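Local coordinates for pectate lyase 1 (Juniperus ashei, PDB 1PXZ), which cleaves alpha-1,4-linked galacturonan by elimination, with low activity as a calcium-dependent pectate lyase, and is the major allergen of mountain cedar pollen, at residues 214-219 with 237-242; 260-265 with 295-300; 67-72 with 89-94. One frame throughout, in Å; residues are numbered along the deposited sequence.

Contact 1. Residues 214-219 with 237-242; sequences KVTVAF and LVHVAN
Val217 and Val238 form the tightest apolar pair between these strands, with CG2 of Val217 3.8 Å from CG1 of Val238. Their torsions explain the diagonal meeting. Each valine holds CG1 anti to its backbone N (chi1 176° for Val217, -169° for Val238), so CG1 of Val238 leans forward beside its own carbonyl, while CG2 of Val217, beside its own N, leans back to meet it. The same CG1 lies 3.5 Å from Val215 O, out of the plane of that peptide and beyond its oxygen. Val215, Val217 and Val238 all touch strand 198-201 across the interior, which identifies this face as the inside of a right-handed parallel beta-helix, the pectate lyase fold. Strands 214-218 and 237-241 occupy successive coils of it, in exact register and 4.8 Å apart at the axes. Of the parallel-type backbone hydrogen bonds, the straightest is Val217 N to His239 O, 2.7 Å long with an N-H...O angle of 175°. On the outer face, Thr216 turns CG2 anti to its N and sets OG1 beside that N, where it bonds with Tyr321 OH and the backbone N of Phe28. His239 stands with CG anti to its N and lays one ring face near CB of Ala241, which lies 3.6 Å above the imidazole plane toward the rim. Both ring nitrogens are engaged: ND1 with Tyr321 OH, NE2 with Glu264 OE1, and the carboxylate would tend to favour a proton on NE2. Beyond the strands the chain bends at Phe219 and Asn242, both in the left-handed backbone region. There CG of Phe219 is anti to its carbonyl carbon, and the ring runs alongside Asn242, CD1 and CE1 each 3.6 Å from Asn242 CB.

Contact 2. Residues 260-265 with 295-300; sequences TILSEG and VWRSTR
Ile261 climbs the indole of Trp296 atom by atom. CB stands 4.2 Å from Trp296 CG; CG1, set anti to the carbonyl carbon, passes 4.0 Å from NE1; and because chi2 is extended at 175°, CD1 reaches over the benzene half of the indole. It ends 3.7 Å from the six-membered ring centroid, 20° off the normal, a CH-pi contact over the face. The indole has a polar tether as well, since NE1 bonds to Pro259 O. On this face Trp296 also touches strand 280-282; strand 296-299 adds in parallel to strand 260-264 of the parallel beta-helix, axes 4.7 Å apart, and continues its ladder past the last regular coil. The opposite face carries Leu262 and Arg297. Arg297 bends at chi3, and CD2 of Leu262 sits over the centre of the guanidinium face, 3.7 Å above its plane. Further along, Glu264 extends its carboxylate beside Arg300 in a salt bridge: Arg300 NH2 donates to the anti lone pair of Glu264 OE2 at 2.9 Å, near the guanidinium plane, a bent bond of 137°. NH2 also bonds to Val329 O, while Glu264 OE1 bonds with Thr318 OG1 and His239 NE2.

Contact 3. Residues 67-72 with 89-94; sequences ALWIIF and HKTIDG
On neighbouring coils of the parallel beta-helix, strands 68-72 and 90-93 pair in parallel, and the second segment meets the first residue by residue. His89 opens the ladder, its O accepting Leu68 N at 3.2 Å, while its ring stacks outside the pair on His115. Lys90 folds at chi2 and chi4, which lays CD 4.0 Å from Leu68 CB and returns NZ to the backbone, where the carbonyls of Lys66, Arg64 and Gly88 grip it. Thr91 covers one face of Trp69. Its CG2, anti to the backbone N, lies 3.7 Å from the six-membered ring centroid and 17° off the normal, a CH-pi contact, and OG1, over the CE3-CZ3 side, bonds to Gly35 N. Ile92 points to the other face of the sheet: its CG1 is 4.2 Å from CD1 of Ile70, and its CG2 meets the edge of Phe72 at CZ, 3.7 Å away. Asp93, with CG anti to its N, brings OD2 to the indole edge. Trp69 NE1 donates to the anti lone pair of OD2 at 2.9 Å and 172°, in the indole plane, with the carboxylate turned 85° to the ring. Arg18 shares OD2 and Arg95 bridges to OD1, so the carboxylate is probably ionised. Finally, water 3 donates to Asp93 O at 2.7 Å and accepts from Phe72 N at 2.9 Å.

Along the chain contact 3 comes first, then contact 1, then contact 2, each closed before the next opens. All three pair parallel strands of one ladder along the beta-helix, strand 296-299 of contact 2 extending it past the regular coils. Contacts 1 and 2 are neighbours, centres 9 Å apart: strand 237-241 borders strand 260-264, and Val238 N lies 2.8 Å from Thr260 O, a probable hydrogen bond. Contact 3 lies across the chain's centre, 24 Å from contact 1 and 34 Å from contact 2 between centres, nearest atoms about 16 and 26 Å apart. The strand ladder thus spans the molecule, and segments of all three contacts overlap regions that bind IgE from patients.

Contact 1. Residues 214-219 with 237-242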
loop_
_atom_site.group_PDB
_atom_site.type_symbol
_atom_site.label_atom_id
_atom_site.label_comp_id
_atom_site.label_asym_id
_atom_site.label_seq_id
_atom_site.Cartn_x
_atom_site.Cartn_y
_atom_site.Cartn_z
ATOM N N LYS A 214 3.032 -8.743 -9.209
ATOM C CA LYS A 214 4.214 -8.759 -8.357
ATOM C C LYS A 214 4.174 -7.566 -7.405
ATOM O O LYS A 214 4.061 -6.445 -7.914
ATOM C CB LYS A 214 5.493 -8.728 -9.189
ATOM C CG LYS A 214 5.579 -9.921 -10.162
ATOM C CD LYS A 214 6.878 -9.788 -10.971
ATOM C CE LYS A 214 7.311 -11.131 -11.540
ATOM N NZ LYS A 214 6.247 -11.713 -12.409
ATOM N N VAL A 215 4.229 -7.839 -6.109
ATOM C CA VAL A 215 4.096 -6.771 -5.111
ATOM C C VAL A 215 5.121 -6.899 -3.990
ATOM O O VAL A 215 5.346 -8.022 -3.525
ATOM C CB VAL A 215 2.700 -6.767 -4.460
ATOM C CG1 VAL A 215 2.654 -5.696 -3.367
ATOM C CG2 VAL A 215 1.623 -6.520 -5.509
ATOM N N THR A 216 5.703 -5.779 -3.564
ATOM C CA THR A 216 6.676 -5.768 -2.470
ATOM C C THR A 216 6.008 -5.103 -1.262
ATOM O O THR A 216 5.502 -3.993 -1.446
ATOM C CB THR A 216 7.971 -5.009 -2.816
ATOM O OG1 THR A 216 8.622 -5.635 -3.932
ATOM C CG2 THR A 216 8.980 -5.037 -1.671
ATOM N N VAL A 217 6.014 -5.809 -0.137
ATOM C CA VAL A 217 5.469 -5.201 1.100
ATOM C C VAL A 217 6.622 -5.080 2.078
ATOM O O VAL A 217 7.010 -6.146 2.603
ATOM C CB VAL A 217 4.323 -6.044 1.670
ATOM C CG1 VAL A 217 3.828 -5.463 3.002
ATOM C CG2 VAL A 217 3.187 -6.133 0.668
ATOM N N ALA A 218 7.159 -3.875 2.294
ATOM C CA ALA A 218 8.369 -3.748 3.095
ATOM C C ALA A 218 8.416 -2.600 4.102
ATOM O O ALA A 218 7.991 -1.484 3.815
ATOM C CB ALA A 218 9.548 -3.588 2.132
ATOM N N PHE A 219 8.987 -2.873 5.260
ATOM C CA PHE A 219 9.263 -1.898 6.305
ATOM C C PHE A 219 7.987 -1.255 6.859
ATOM O O PHE A 219 8.016 -0.105 7.327
ATOM C CB PHE A 219 10.219 -0.808 5.814
ATOM C CG PHE A 219 11.417 -1.338 5.033
ATOM C CD1 PHE A 219 12.358 -2.105 5.692
ATOM C CD2 PHE A 219 11.567 -1.048 3.687
ATOM C CE1 PHE A 219 13.458 -2.600 4.990
ATOM C CE2 PHE A 219 12.644 -1.561 2.972
ATOM C CZ PHE A 219 13.573 -2.345 3.636
ATOM N N LEU A 237 2.551 -12.954 -6.830
ATOM C CA LEU A 237 3.751 -13.075 -6.010
ATOM C C LEU A 237 3.862 -11.905 -5.055
ATOM O O LEU A 237 3.768 -10.760 -5.523
ATOM C CB LEU A 237 4.968 -13.065 -6.946
ATOM C CG LEU A 237 6.381 -12.912 -6.410
ATOM C CD1 LEU A 237 6.731 -14.067 -5.490
ATOM C CD2 LEU A 237 7.375 -12.848 -7.566
ATOM N N VAL A 238 4.056 -12.180 -3.767
ATOM C CA VAL A 238 4.248 -11.063 -2.844
ATOM C C VAL A 238 5.505 -11.296 -2.009
ATOM O O VAL A 238 5.597 -12.347 -1.374
ATOM C CB VAL A 238 3.079 -10.861 -1.865
ATOM C CG1 VAL A 238 3.272 -9.513 -1.162
ATOM C CG2 VAL A 238 1.735 -10.925 -2.551
ATOM N N HIS A 239 6.408 -10.337 -2.010
ATOM C CA HIS A 239 7.578 -10.351 -1.145
ATOM C C HIS A 239 7.283 -9.536 0.117
ATOM O O HIS A 239 7.096 -8.322 0.027
ATOM C CB HIS A 239 8.804 -9.819 -1.891
ATOM C CG HIS A 239 10.088 -9.894 -1.138
ATOM N ND1 HIS A 239 11.087 -8.963 -1.240
ATOM C CD2 HIS A 239 10.506 -10.841 -0.243
ATOM C CE1 HIS A 239 12.094 -9.300 -0.446
ATOM N NE2 HIS A 239 11.769 -10.441 0.167
ATOM N N VAL A 240 7.224 -10.195 1.256
ATOM C CA VAL A 240 6.901 -9.529 2.530
ATOM C C VAL A 240 8.166 -9.416 3.361
ATOM O O VAL A 240 8.582 -10.417 3.947
ATOM C CB VAL A 240 5.803 -10.287 3.289
ATOM C CG1 VAL A 240 5.387 -9.550 4.568
ATOM C CG2 VAL A 240 4.555 -10.478 2.429
ATOM N N ALA A 241 8.796 -8.230 3.406
ATOM C CA ALA A 241 10.142 -8.131 3.953
ATOM C C ALA A 241 10.352 -7.072 5.025
ATOM O O ALA A 241 9.984 -5.913 4.802
ATOM C CB ALA A 241 11.098 -7.801 2.792
ATOM N N ASN A 242 10.960 -7.400 6.156
ATOM C CA ASN A 242 11.325 -6.456 7.206
ATOM C C ASN A 242 10.145 -5.579 7.648
ATOM O O ASN A 242 10.272 -4.365 7.833
ATOM C CB ASN A 242 12.485 -5.590 6.743
ATOM C CG ASN A 242 13.811 -6.308 6.935
ATOM O OD1 ASN A 242 13.961 -7.287 7.676
ATOM N ND2 ASN A 242 14.793 -5.775 6.246
#

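Contact 2. Residues 260-265 with 295-300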
loop_
_atom_site.group_PDB
_atom_site.type_symbol
_atom_site.label_atom_id
_atom_site.label_comp_id
_atom_site.label_asym_id
_atom_site.label_seq_id
_atom_site.Cartn_x
_atom_site.Cartn_y
_atom_site.Cartn_z
ATOM N N THR A 260 2.226 -17.031 -4.324
ATOM C CA THR A 260 3.587 -17.213 -3.859
ATOM C C THR A 260 3.878 -16.118 -2.840
ATOM O O THR A 260 3.830 -14.938 -3.163
ATOM C CB THR A 260 4.604 -17.160 -5.026
ATOM O OG1 THR A 260 4.240 -18.244 -5.899
ATOM C CG2 THR A 260 6.027 -17.371 -4.539
ATOM N N ILE A 261 4.172 -16.525 -1.623
ATOM C CA ILE A 261 4.433 -15.605 -0.531
ATOM C C ILE A 261 5.821 -15.840 0.035
ATOM O O ILE A 261 6.098 -16.895 0.582
ATOM C CB ILE A 261 3.355 -15.735 0.576
ATOM C CG1 ILE A 261 1.961 -15.481 0.012
ATOM C CG2 ILE A 261 3.743 -14.830 1.735
ATOM C CD1 ILE A 261 0.788 -15.686 0.956
ATOM N N LEU A 262 6.677 -14.836 -0.117
ATOM C CA LEU A 262 8.045 -14.854 0.347
ATOM C C LEU A 262 8.190 -13.921 1.541
ATOM O O LEU A 262 8.365 -12.714 1.403
ATOM C CB LEU A 262 9.012 -14.510 -0.789
ATOM C CG LEU A 262 8.769 -15.328 -2.080
ATOM C CD1 LEU A 262 9.831 -14.993 -3.118
ATOM C CD2 LEU A 262 8.749 -16.826 -1.796
ATOM N N SER A 263 8.094 -14.544 2.723
ATOM C CA SER A 263 8.239 -13.828 3.983
ATOM C C SER A 263 9.704 -13.829 4.408
ATOM O O SER A 263 10.277 -14.901 4.575
ATOM C CB SER A 263 7.358 -14.478 5.054
ATOM O OG SER A 263 7.645 -13.919 6.331
ATOM N N GLU A 264 10.312 -12.652 4.554
ATOM C CA GLU A 264 11.728 -12.573 4.908
ATOM C C GLU A 264 12.010 -11.475 5.907
ATOM O O GLU A 264 11.652 -10.314 5.654
ATOM C CB GLU A 264 12.484 -12.324 3.595
ATOM C CG GLU A 264 13.992 -12.271 3.712
ATOM C CD GLU A 264 14.695 -12.193 2.368
ATOM O OE1 GLU A 264 14.032 -11.970 1.326
ATOM O OE2 GLU A 264 15.940 -12.354 2.395
ATOM N N GLY A 265 12.622 -11.796 7.037
ATOM C CA GLY A 265 13.040 -10.775 7.977
ATOM C C GLY A 265 11.903 -10.026 8.637
ATOM O O GLY A 265 12.090 -8.876 9.083
ATOM N N VAL A 295 3.886 -22.124 -2.731
ATOM C CA VAL A 295 5.233 -21.856 -2.247
ATOM C C VAL A 295 5.137 -20.671 -1.280
ATOM O O VAL A 295 5.057 -19.527 -1.717
ATOM C CB VAL A 295 6.192 -21.568 -3.404
ATOM C CG1 VAL A 295 7.526 -21.057 -2.873
ATOM C CG2 VAL A 295 6.426 -22.818 -4.260
ATOM N N TRP A 296 5.086 -21.012 -0.001
ATOM C CA TRP A 296 5.032 -20.017 1.064
ATOM C C TRP A 296 6.269 -20.186 1.932
ATOM O O TRP A 296 6.359 -21.139 2.704
ATOM C CB TRP A 296 3.769 -20.151 1.911
ATOM C CG TRP A 296 2.488 -19.792 1.226
ATOM C CD1 TRP A 296 2.209 -19.723 -0.100
ATOM C CD2 TRP A 296 1.259 -19.442 1.897
ATOM N NE1 TRP A 296 0.912 -19.359 -0.317
ATOM C CE2 TRP A 296 0.308 -19.179 0.906
ATOM C CE3 TRP A 296 0.891 -19.328 3.248
ATOM C CZ2 TRP A 296 -1.002 -18.806 1.211
ATOM C CZ3 TRP A 296 -0.414 -18.953 3.556
ATOM C CH2 TRP A 296 -1.344 -18.696 2.528
ATOM N N ARG A 297 7.224 -19.272 1.810
ATOM C CA ARG A 297 8.490 -19.407 2.503
ATOM C C ARG A 297 8.694 -18.374 3.614
ATOM O O ARG A 297 8.256 -17.223 3.491
ATOM C CB ARG A 297 9.660 -19.267 1.529
ATOM C CG ARG A 297 9.508 -20.036 0.231
ATOM C CD ARG A 297 10.891 -20.424 -0.292
ATOM N NE ARG A 297 11.672 -19.263 -0.711
ATOM C CZ ARG A 297 11.798 -18.927 -1.993
ATOM N NH1 ARG A 297 11.187 -19.683 -2.900
ATOM N NH2 ARG A 297 12.513 -17.867 -2.355
ATOM N N SER A 298 9.354 -18.827 4.677
ATOM C CA SER A 298 9.739 -17.952 5.785
ATOM C C SER A 298 11.255 -17.994 5.953
ATOM O O SER A 298 11.807 -19.064 6.242
ATOM C CB SER A 298 9.027 -18.371 7.072
ATOM O OG SER A 298 9.600 -17.753 8.210
ATOM N N THR A 299 11.937 -16.870 5.766
ATOM C CA THR A 299 13.383 -16.778 5.868
ATOM C C THR A 299 13.845 -15.728 6.858
ATOM O O THR A 299 13.508 -14.553 6.643
ATOM C CB THR A 299 13.974 -16.402 4.484
ATOM O OG1 THR A 299 13.451 -17.333 3.511
ATOM C CG2 THR A 299 15.485 -16.501 4.480
ATOM N N ARG A 300 14.597 -16.079 7.882
ATOM C CA ARG A 300 15.137 -15.168 8.891
ATOM C C ARG A 300 14.069 -14.297 9.547
ATOM O O ARG A 300 14.342 -13.173 9.958
ATOM C CB ARG A 300 16.247 -14.292 8.281
ATOM C CG ARG A 300 17.347 -15.187 7.683
ATOM C CD ARG A 300 18.507 -14.405 7.109
ATOM N NE ARG A 300 18.105 -13.722 5.877
ATOM C CZ ARG A 300 18.250 -12.420 5.655
ATOM N NH1 ARG A 300 18.793 -11.636 6.572
ATOM N NH2 ARG A 300 17.845 -11.909 4.499
HETATM O O HOH W 1 2.802 -20.867 -5.103
HETATM O O HOH W 2 11.219 -16.230 2.252
#

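Contact 3. Residues 67-72 with 89-94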
loop_
_atom_site.group_PDB
_atom_site.type_symbol
_atom_site.label_atom_id
_atom_site.label_comp_id
_atom_site.label_asym_id
_atom_site.label_seq_id
_atom_site.Cartn_x
_atom_site.Cartn_y
_atom_site.Cartn_z
ATOM N N ALA A 67 2.185 15.711 -15.698
ATOM C CA ALA A 67 2.879 15.250 -14.502
ATOM C C ALA A 67 2.874 16.329 -13.431
ATOM O O ALA A 67 3.251 17.479 -13.703
ATOM C CB ALA A 67 4.322 14.849 -14.801
ATOM N N LEU A 68 2.448 15.974 -12.216
ATOM C CA LEU A 68 2.435 16.979 -11.158
ATOM C C LEU A 68 2.908 16.366 -9.837
ATOM O O LEU A 68 2.571 15.204 -9.596
ATOM C CB LEU A 68 1.028 17.539 -10.908
ATOM C CG LEU A 68 0.436 18.442 -11.989
ATOM C CD1 LEU A 68 -0.970 18.858 -11.558
ATOM C CD2 LEU A 68 1.341 19.638 -12.248
ATOM N N TRP A 69 3.614 17.174 -9.066
ATOM C CA TRP A 69 4.049 16.764 -7.731
ATOM C C TRP A 69 3.201 17.572 -6.759
ATOM O O TRP A 69 3.488 18.767 -6.578
ATOM C CB TRP A 69 5.557 16.972 -7.585
ATOM C CG TRP A 69 6.144 16.297 -6.378
ATOM C CD1 TRP A 69 6.014 16.671 -5.081
ATOM C CD2 TRP A 69 6.961 15.113 -6.370
ATOM N NE1 TRP A 69 6.696 15.802 -4.260
ATOM C CE2 TRP A 69 7.279 14.843 -5.029
ATOM C CE3 TRP A 69 7.439 14.269 -7.377
ATOM C CZ2 TRP A 69 8.068 13.756 -4.638
ATOM C CZ3 TRP A 69 8.221 13.183 -6.994
ATOM C CH2 TRP A 69 8.514 12.950 -5.649
ATOM N N ILE A 70 2.191 16.920 -6.197
ATOM C CA ILE A 70 1.214 17.649 -5.378
ATOM C C ILE A 70 1.617 17.740 -3.912
ATOM O O ILE A 70 1.965 16.748 -3.265
ATOM C CB ILE A 70 -0.169 16.996 -5.548
ATOM C CG1 ILE A 70 -0.632 17.027 -7.008
ATOM C CG2 ILE A 70 -1.206 17.604 -4.616
ATOM C CD1 ILE A 70 -1.693 15.979 -7.328
ATOM N N ILE A 71 1.586 18.984 -3.417
ATOM C CA ILE A 71 1.934 19.280 -2.020
ATOM C C ILE A 71 0.834 20.144 -1.391
ATOM O O ILE A 71 -0.088 20.568 -2.082
ATOM C CB ILE A 71 3.252 20.042 -1.904
ATOM C CG1 ILE A 71 3.210 21.375 -2.673
ATOM C CG2 ILE A 71 4.430 19.208 -2.386
ATOM C CD1 ILE A 71 4.366 22.290 -2.337
ATOM N N PHE A 72 0.907 20.399 -0.095
ATOM C CA PHE A 72 -0.232 21.052 0.578
ATOM C C PHE A 72 0.222 22.313 1.306
ATOM O O PHE A 72 1.244 22.265 1.984
ATOM C CB PHE A 72 -0.889 20.054 1.527
ATOM C CG PHE A 72 -1.495 18.836 0.837
ATOM C CD1 PHE A 72 -0.681 17.777 0.460
ATOM C CD2 PHE A 72 -2.842 18.736 0.573
ATOM C CE1 PHE A 72 -1.206 16.655 -0.180
ATOM C CE2 PHE A 72 -3.376 17.629 -0.063
ATOM C CZ PHE A 72 -2.563 16.564 -0.435
ATOM N N HIS A 89 1.300 9.544 -13.455
ATOM C CA HIS A 89 2.375 10.524 -13.331
ATOM C C HIS A 89 2.011 11.590 -12.315
ATOM O O HIS A 89 2.024 12.795 -12.542
ATOM C CB HIS A 89 2.688 11.147 -14.707
ATOM C CG HIS A 89 3.321 10.068 -15.560
ATOM N ND1 HIS A 89 2.621 9.278 -16.421
ATOM C CD2 HIS A 89 4.610 9.659 -15.604
ATOM C CE1 HIS A 89 3.453 8.420 -17.002
ATOM N NE2 HIS A 89 4.656 8.638 -16.520
ATOM N N LYS A 90 1.632 11.109 -11.125
ATOM C CA LYS A 90 1.288 12.032 -10.054
ATOM C C LYS A 90 2.020 11.598 -8.781
ATOM O O LYS A 90 2.135 10.386 -8.604
ATOM C CB LYS A 90 -0.207 12.034 -9.733
ATOM C CG LYS A 90 -1.132 12.542 -10.831
ATOM C CD LYS A 90 -0.869 14.006 -11.131
ATOM C CE LYS A 90 -1.705 14.471 -12.322
ATOM N NZ LYS A 90 -1.127 13.881 -13.579
ATOM N N THR A 91 2.448 12.539 -7.961
ATOM C CA THR A 91 2.842 12.292 -6.577
ATOM C C THR A 91 1.874 13.080 -5.700
ATOM O O THR A 91 1.628 14.248 -6.012
ATOM C CB THR A 91 4.280 12.728 -6.277
ATOM O OG1 THR A 91 5.133 11.902 -7.089
ATOM C CG2 THR A 91 4.628 12.515 -4.813
ATOM N N ILE A 92 1.331 12.430 -4.685
ATOM C CA ILE A 92 0.644 13.245 -3.643
ATOM C C ILE A 92 1.554 13.148 -2.433
ATOM O O ILE A 92 1.746 12.054 -1.907
ATOM C CB ILE A 92 -0.784 12.765 -3.432
ATOM C CG1 ILE A 92 -1.537 12.668 -4.778
ATOM C CG2 ILE A 92 -1.514 13.627 -2.412
ATOM C CD1 ILE A 92 -2.999 12.261 -4.613
ATOM N N ASP A 93 2.147 14.262 -2.039
ATOM C CA ASP A 93 3.222 14.302 -1.052
ATOM C C ASP A 93 2.781 15.093 0.172
ATOM O O ASP A 93 2.715 16.330 0.109
ATOM C CB ASP A 93 4.465 14.884 -1.742
ATOM C CG ASP A 93 5.648 15.227 -0.874
ATOM O OD1 ASP A 93 5.724 14.874 0.323
ATOM O OD2 ASP A 93 6.597 15.905 -1.351
ATOM N N GLY A 94 2.492 14.433 1.294
ATOM C CA GLY A 94 2.078 15.095 2.523
ATOM C C GLY A 94 3.156 15.610 3.444
ATOM O O GLY A 94 2.900 16.049 4.572
HETATM O O HOH W 3 2.721 18.676 1.411
#